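Local coordinates for protein fusion DH (Streptomyces sp. MJ635-86F5, PDB 6K97) that joins the two halves of a split polyketide synthase dehydratase in an engineered fusion and probably dehydrates carrier-bound intermediates in cremimycin biosynthesis, at residues 61-69 with 210-218; 43-51 with 117-126. All coordinates share one frame; numbering follows the deposited sequence.

Interaction 1: 61-69 with 210-218. With SO4 (sulfate ion), chain C.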
# COMPACT_ATOMS: atom_id res chain seq x y z
N TRP A 61 -24.35 10.63 2.81
CA TRP A 61 -24.28 11.95 2.18
C TRP A 61 -23.95 11.91 0.68
O TRP A 61 -24.47 12.74 -0.09
CB TRP A 61 -23.30 12.86 2.89
CG TRP A 61 -21.91 12.40 2.87
CD1 TRP A 61 -21.38 11.39 3.62
CD2 TRP A 61 -20.83 12.96 2.13
NE1 TRP A 61 -20.02 11.30 3.39
CE2 TRP A 61 -19.66 12.23 2.47
CE3 TRP A 61 -20.73 14.00 1.22
CZ2 TRP A 61 -18.44 12.48 1.90
CZ3 TRP A 61 -19.49 14.28 0.67
CH2 TRP A 61 -18.36 13.51 1.00
N LEU A 62 -23.13 10.94 0.27
CA LEU A 62 -22.78 10.84 -1.14
C LEU A 62 -24.00 10.51 -2.02
O LEU A 62 -23.98 10.77 -3.22
CB LEU A 62 -21.63 9.83 -1.36
CG LEU A 62 -20.34 10.32 -0.73
CD1 LEU A 62 -19.21 9.31 -0.83
CD2 LEU A 62 -19.92 11.62 -1.36
N ALA A 63 -25.04 9.95 -1.44
CA ALA A 63 -26.28 9.70 -2.20
C ALA A 63 -26.86 11.01 -2.70
O ALA A 63 -27.53 11.01 -3.69
CB ALA A 63 -27.32 8.94 -1.37
N ASP A 64 -26.57 12.13 -2.05
CA ASP A 64 -27.13 13.41 -2.53
C ASP A 64 -26.41 13.98 -3.77
O ASP A 64 -26.76 15.10 -4.22
CB ASP A 64 -27.15 14.45 -1.40
CG ASP A 64 -28.15 14.12 -0.31
OD1 ASP A 64 -29.03 13.28 -0.58
OD2 ASP A 64 -28.03 14.69 0.84
N HIS A 65 -25.39 13.27 -4.29
CA HIS A 65 -24.73 13.67 -5.54
C HIS A 65 -25.08 12.71 -6.67
O HIS A 65 -24.32 11.79 -6.99
CB HIS A 65 -23.22 13.82 -5.39
CG HIS A 65 -22.56 14.36 -6.61
ND1 HIS A 65 -21.96 13.55 -7.55
CD2 HIS A 65 -22.46 15.63 -7.09
CE1 HIS A 65 -21.50 14.31 -8.54
NE2 HIS A 65 -21.80 15.57 -8.28
N THR A 66 -26.25 12.95 -7.27
CA THR A 66 -26.81 12.10 -8.30
C THR A 66 -26.98 12.94 -9.56
O THR A 66 -27.48 14.06 -9.52
CB THR A 66 -28.11 11.47 -7.78
OG1 THR A 66 -27.78 10.67 -6.61
CG2 THR A 66 -28.77 10.53 -8.79
N ILE A 67 -26.48 12.39 -10.67
CA ILE A 67 -26.47 13.03 -11.99
C ILE A 67 -27.23 12.13 -12.99
O ILE A 67 -26.84 10.98 -13.23
CB ILE A 67 -25.03 13.20 -12.47
CG1 ILE A 67 -24.18 13.94 -11.46
CG2 ILE A 67 -24.98 13.96 -13.78
CD1 ILE A 67 -24.56 15.37 -11.20
N ALA A 68 -28.36 12.62 -13.49
CA ALA A 68 -29.21 11.85 -14.42
C ALA A 68 -29.53 10.43 -13.95
O ALA A 68 -29.42 9.53 -14.69
CB ALA A 68 -28.57 11.78 -15.79
N GLY A 69 -29.92 10.28 -12.70
CA GLY A 69 -30.26 8.97 -12.12
C GLY A 69 -29.11 8.15 -11.58
O GLY A 69 -29.34 7.17 -10.89
N GLY A 210 -30.92 17.29 -14.96
CA GLY A 210 -30.26 16.10 -14.48
C GLY A 210 -29.27 16.24 -13.31
O GLY A 210 -28.67 15.25 -12.87
N PHE A 211 -29.06 17.45 -12.83
CA PHE A 211 -28.25 17.66 -11.65
C PHE A 211 -29.14 17.48 -10.42
O PHE A 211 -29.71 18.44 -9.91
CB PHE A 211 -27.62 19.06 -11.66
CG PHE A 211 -26.71 19.31 -12.83
CD1 PHE A 211 -25.36 18.98 -12.77
CD2 PHE A 211 -27.18 19.89 -13.98
CE1 PHE A 211 -24.51 19.20 -13.85
CE2 PHE A 211 -26.34 20.10 -15.07
CZ PHE A 211 -25.00 19.75 -15.01
N GLN A 212 -29.27 16.25 -9.96
CA GLN A 212 -30.22 15.96 -8.91
C GLN A 212 -29.56 16.01 -7.54
O GLN A 212 -29.36 15.00 -6.90
CB GLN A 212 -30.83 14.60 -9.17
CG GLN A 212 -31.63 14.60 -10.47
CD GLN A 212 -31.60 13.30 -11.27
OE1 GLN A 212 -30.76 12.42 -11.09
NE2 GLN A 212 -32.51 13.23 -12.22
N TYR A 213 -29.26 17.22 -7.10
CA TYR A 213 -28.54 17.42 -5.86
C TYR A 213 -29.48 17.27 -4.66
O TYR A 213 -30.42 18.05 -4.52
CB TYR A 213 -27.90 18.80 -5.85
CG TYR A 213 -26.83 19.01 -6.93
CD1 TYR A 213 -25.71 18.17 -7.02
CD2 TYR A 213 -26.90 20.11 -7.80
CE1 TYR A 213 -24.72 18.39 -7.97
CE2 TYR A 213 -25.91 20.35 -8.71
CZ TYR A 213 -24.83 19.47 -8.81
OH TYR A 213 -23.88 19.68 -9.75
N GLY A 214 -29.21 16.28 -3.79
CA GLY A 214 -29.90 16.21 -2.52
C GLY A 214 -29.36 17.25 -1.54
O GLY A 214 -28.53 18.09 -1.87
N GLU A 215 -29.85 17.17 -0.31
CA GLU A 215 -29.71 18.23 0.65
C GLU A 215 -28.26 18.57 0.94
O GLU A 215 -27.89 19.76 1.04
CB GLU A 215 -30.52 17.92 1.90
CG GLU A 215 -30.79 19.21 2.68
CD GLU A 215 -31.62 19.00 3.93
OE1 GLU A 215 -32.23 17.89 4.10
OE2 GLU A 215 -31.65 19.97 4.73
N THR A 216 -27.42 17.56 1.06
CA THR A 216 -26.02 17.84 1.39
C THR A 216 -25.28 18.64 0.34
O THR A 216 -24.30 19.34 0.66
CB THR A 216 -25.20 16.56 1.58
OG1 THR A 216 -25.83 15.70 2.53
CG2 THR A 216 -23.81 16.95 2.11
N PHE A 217 -25.69 18.48 -0.92
CA PHE A 217 -25.05 19.14 -2.03
C PHE A 217 -25.78 20.36 -2.50
O PHE A 217 -25.42 20.92 -3.49
CB PHE A 217 -24.81 18.18 -3.19
CG PHE A 217 -23.66 17.26 -2.95
CD1 PHE A 217 -23.81 16.17 -2.10
CD2 PHE A 217 -22.43 17.50 -3.51
CE1 PHE A 217 -22.76 15.34 -1.82
CE2 PHE A 217 -21.36 16.68 -3.22
CZ PHE A 217 -21.53 15.59 -2.38
N ARG A 218 -26.76 20.84 -1.76
CA ARG A 218 -27.41 22.10 -2.12
C ARG A 218 -26.84 23.15 -1.18
O ARG A 218 -27.55 23.72 -0.37
CB ARG A 218 -28.92 22.01 -1.98
CG ARG A 218 -29.58 21.18 -3.04
CD ARG A 218 -31.02 21.60 -3.27
NE ARG A 218 -31.81 21.33 -2.07
CZ ARG A 218 -32.37 20.15 -1.78
NH1 ARG A 218 -32.22 19.07 -2.55
NH2 ARG A 218 -33.05 20.01 -0.65
S SO4 C . -33.63 16.04 -0.66
O1 SO4 C . -32.31 15.51 -0.19
O2 SO4 C . -33.52 16.52 -2.06
O3 SO4 C . -34.63 14.94 -0.64
O4 SO4 C . -34.12 17.17 0.21
O HOH W 1 -21.17 18.47 -9.78

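Interaction 2: 43-51 with 117-126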
# COMPACT_ATOMS: atom_id res chain seq x y z
N LEU A 43 6.60 4.34 0.47
CA LEU A 43 7.16 3.13 -0.10
C LEU A 43 8.64 3.37 -0.23
O LEU A 43 9.07 4.51 -0.28
CB LEU A 43 6.55 2.85 -1.46
CG LEU A 43 5.02 2.80 -1.46
CD1 LEU A 43 4.48 2.99 -2.86
CD2 LEU A 43 4.55 1.48 -0.88
N PRO A 44 9.44 2.32 -0.29
CA PRO A 44 10.88 2.51 -0.35
C PRO A 44 11.38 3.48 -1.44
O PRO A 44 12.39 4.14 -1.26
CB PRO A 44 11.41 1.11 -0.61
CG PRO A 44 10.35 0.21 -0.04
CD PRO A 44 9.07 0.90 -0.42
N ASP A 45 10.66 3.58 -2.55
CA ASP A 45 11.14 4.43 -3.63
C ASP A 45 10.81 5.93 -3.40
O ASP A 45 11.19 6.76 -4.23
CB ASP A 45 10.68 3.87 -4.99
CG ASP A 45 9.16 4.05 -5.26
OD1 ASP A 45 8.35 4.42 -4.34
OD2 ASP A 45 8.79 3.85 -6.46
N GLY A 46 10.18 6.26 -2.26
CA GLY A 46 9.79 7.64 -1.89
C GLY A 46 8.35 8.00 -2.27
O GLY A 46 7.90 9.14 -2.08
N GLY A 47 7.64 7.04 -2.86
CA GLY A 47 6.25 7.23 -3.26
C GLY A 47 5.35 6.93 -2.10
O GLY A 47 5.83 6.53 -1.05
N TYR A 48 4.04 7.16 -2.27
CA TYR A 48 3.08 6.86 -1.20
C TYR A 48 1.89 6.03 -1.71
O TYR A 48 1.57 6.08 -2.90
CB TYR A 48 2.55 8.14 -0.59
CG TYR A 48 3.52 8.92 0.21
CD1 TYR A 48 4.40 9.81 -0.40
CD2 TYR A 48 3.58 8.79 1.60
CE1 TYR A 48 5.32 10.53 0.37
CE2 TYR A 48 4.48 9.52 2.37
CZ TYR A 48 5.35 10.38 1.76
OH TYR A 48 6.24 11.11 2.52
N LEU A 49 1.24 5.28 -0.82
CA LEU A 49 -0.01 4.57 -1.13
C LEU A 49 -1.03 4.94 -0.05
O LEU A 49 -0.71 4.86 1.14
CB LEU A 49 0.18 3.06 -1.15
CG LEU A 49 -1.11 2.25 -1.39
CD1 LEU A 49 -1.62 2.40 -2.83
CD2 LEU A 49 -0.97 0.77 -1.08
N PHE A 50 -2.23 5.35 -0.43
CA PHE A 50 -3.32 5.54 0.53
C PHE A 50 -4.49 4.63 0.17
O PHE A 50 -4.78 4.47 -1.02
CB PHE A 50 -3.82 6.94 0.48
CG PHE A 50 -2.75 7.95 0.65
CD1 PHE A 50 -1.97 8.33 -0.40
CD2 PHE A 50 -2.52 8.50 1.87
CE1 PHE A 50 -0.98 9.28 -0.25
CE2 PHE A 50 -1.50 9.44 2.04
CZ PHE A 50 -0.74 9.84 0.98
N THR A 51 -5.14 4.02 1.15
CA THR A 51 -6.24 3.11 0.83
C THR A 51 -7.44 3.35 1.72
O THR A 51 -7.31 3.84 2.85
CB THR A 51 -5.85 1.61 0.97
OG1 THR A 51 -5.76 1.24 2.37
CG2 THR A 51 -4.52 1.33 0.31
N VAL A 117 0.92 7.79 -5.14
CA VAL A 117 1.81 8.87 -5.47
C VAL A 117 3.24 8.39 -5.79
O VAL A 117 3.87 7.65 -5.02
CB VAL A 117 1.85 9.80 -4.29
CG1 VAL A 117 2.81 10.95 -4.54
CG2 VAL A 117 0.46 10.30 -4.02
N GLY A 118 3.76 8.84 -6.91
CA GLY A 118 5.13 8.53 -7.30
C GLY A 118 6.14 9.30 -6.47
O GLY A 118 5.78 10.17 -5.65
N PRO A 119 7.43 8.97 -6.68
CA PRO A 119 8.56 9.70 -6.08
C PRO A 119 8.71 11.07 -6.68
O PRO A 119 8.20 11.32 -7.76
CB PRO A 119 9.79 8.87 -6.48
CG PRO A 119 9.29 7.71 -7.31
CD PRO A 119 7.87 7.95 -7.67
N ALA A 120 9.42 11.95 -5.98
CA ALA A 120 9.65 13.31 -6.43
C ALA A 120 10.69 13.39 -7.53
O ALA A 120 11.70 12.75 -7.44
CB ALA A 120 10.09 14.19 -5.26
N ASP A 121 10.36 14.11 -8.60
CA ASP A 121 11.25 14.80 -9.52
C ASP A 121 12.34 15.55 -8.80
O ASP A 121 12.17 15.90 -7.65
CB ASP A 121 10.45 16.01 -10.13
CG ASP A 121 9.90 15.75 -11.46
OD1 ASP A 121 10.14 14.67 -12.01
OD2 ASP A 121 9.24 16.66 -11.98
N PRO A 122 13.37 15.99 -9.54
CA PRO A 122 14.30 17.01 -9.07
C PRO A 122 13.62 18.34 -8.76
O PRO A 122 14.08 19.07 -7.90
CB PRO A 122 15.29 17.16 -10.25
CG PRO A 122 15.27 15.84 -10.92
CD PRO A 122 13.82 15.40 -10.81
N SER A 123 12.54 18.66 -9.44
CA SER A 123 11.77 19.87 -9.12
C SER A 123 10.82 19.65 -7.96
O SER A 123 10.20 20.59 -7.51
CB SER A 123 10.97 20.32 -10.36
OG SER A 123 9.95 19.35 -10.69
N GLY A 124 10.61 18.40 -7.52
CA GLY A 124 9.65 18.11 -6.42
C GLY A 124 8.24 17.66 -6.84
O GLY A 124 7.40 17.41 -5.99
N ALA A 125 7.98 17.59 -8.13
CA ALA A 125 6.69 17.15 -8.65
C ALA A 125 6.61 15.62 -8.61
O ALA A 125 7.59 14.92 -8.83
CB ALA A 125 6.49 17.63 -10.07
N ARG A 126 5.38 15.14 -8.38
CA ARG A 126 5.07 13.72 -8.26
C ARG A 126 3.85 13.37 -9.10
O ARG A 126 2.91 14.10 -9.11
CB ARG A 126 4.76 13.40 -6.82
CG ARG A 126 5.91 13.64 -5.84
CD ARG A 126 5.36 13.59 -4.42
NE ARG A 126 6.37 13.73 -3.37
CZ ARG A 126 7.02 12.73 -2.81
NH1 ARG A 126 6.79 11.47 -3.18
NH2 ARG A 126 7.85 12.96 -1.87

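Interaction 1: 61-69 with 210-218
H65 covers one face of the F217 ring, its CB standing 3.8 Å from the ring centroid, close to the normal: a CH-pi contact. At the edge of that ring come W61 O, near its plane, and CD2 of L62. H65 leaves the backbone with CG anti to N (chi1 -174°), carrying the imidazole beyond that face to the edge of the Y213 ring, where H65 CD2 lies 3.7 Å from Y213 CE1. A water joins Y213 OH and, weakly, H65 NE2; H65 ND1 is bonded to I72 O.

Polar grips flank this aromatic cluster, and strands 65-67 and 211-213 run antiparallel, with A68 N bonded to G210 O and G214 N to D64 O. D64 OD2 accepts from T216 N at 2.9 Å and from T216 OG1 at 3.0 Å, the donors arriving from opposite faces of the carboxylate; a short carboxylate suits a backbone N-H and a hydroxyl converging on one oxygen. At the far end Q212, bent at chi2 (145°), turns OE1 so that G69 N meets it in the carbonyl plane on a lone pair, 2.8 Å away. Positive phi suits glycine at G69 and G210, the latter closing helix 199-208 in a Schellman motif. R218 and E215 N bind a sulfate, probably from the crystallisation liquor.

The contact joins the two parts of the engineered fusion, the predicted C-terminal hotdog fold and the half before it. H65 opens an HxxxGxxxxP sequence, the dehydratase signature, and touches D256, consistent with an active-site position; aromatic packing and the ND1 bond restrict its imidazole's rotation.

Interaction 2: 43-51 with 117-126
The backbones of Y48 and V117 form an antiparallel hydrogen-bonded pair, with Y48 N to V117 O at 2.8 Å and V117 N to Y48 O at 2.9 Å, and beyond it G47 passes close to V117 before the chains part into loops. From that point R126, at the start of the next strand, takes over the joining. Its chain is extended from CG to NE, which brings R126 NH1 across to G46 O, 2.8 Å away in the plane of the guanidinium and nearly straight (167°). R126 NH1 also reaches G118 O at 3.0 Å, so a single nitrogen holds two carbonyls from different loops. The guanidinium meets Y48 obliquely, the two planes 60° apart: Y48 CE1 lies over a guanidinium face, while R126 NH1 sits at the edge of the ring, 4.0 Å from CE1, so no stack forms.

V117, beta-branched and compact, sits beside Y48 on one face of the sheet, and its CG2 touches the edge of the F50 ring. Helix 75-88 packs on these three side chains, as the central helix of a hotdog fold does on its sheet. In the exposed loops P119 CB rests 3.4 Å from D45 O. D45 has CG between its backbone N and carbonyl carbon (chi1 72°), and OD1 accepts from G47 N in an Asx turn, while G46 takes the positive phi that ends the type I turn from L43.

All this lies within the N-terminal part of the fusion. A long arginine thus gives one nitrogen, NH1, to two carbonyls where pairing between 43-51 and 117-126 has ended, and its positive charge probably strengthens those bonds; the apolar side chains Y48, F50 and V117 supply the hydrophobic hold.

How the interactions relate
Interactions 1 and 2 lie on opposite sides of the chain's centre, their centres 34 Å apart and their nearest atoms about 13 Å apart, so they do not touch. Strands 48-55 and 65-67 follow each other in the chain: the first carries interaction 2 at its loop end, one strand in from the outermost strand 39-42, the second brings H65 to the seam with the C-terminal half. Interaction 1 therefore joins the two fused parts beside the likely active site, whereas interaction 2 is internal to one part. L49, next to the paired Y48, packs against L49 of the second subunit, whereas no other protein chain touches the segments of interaction 1.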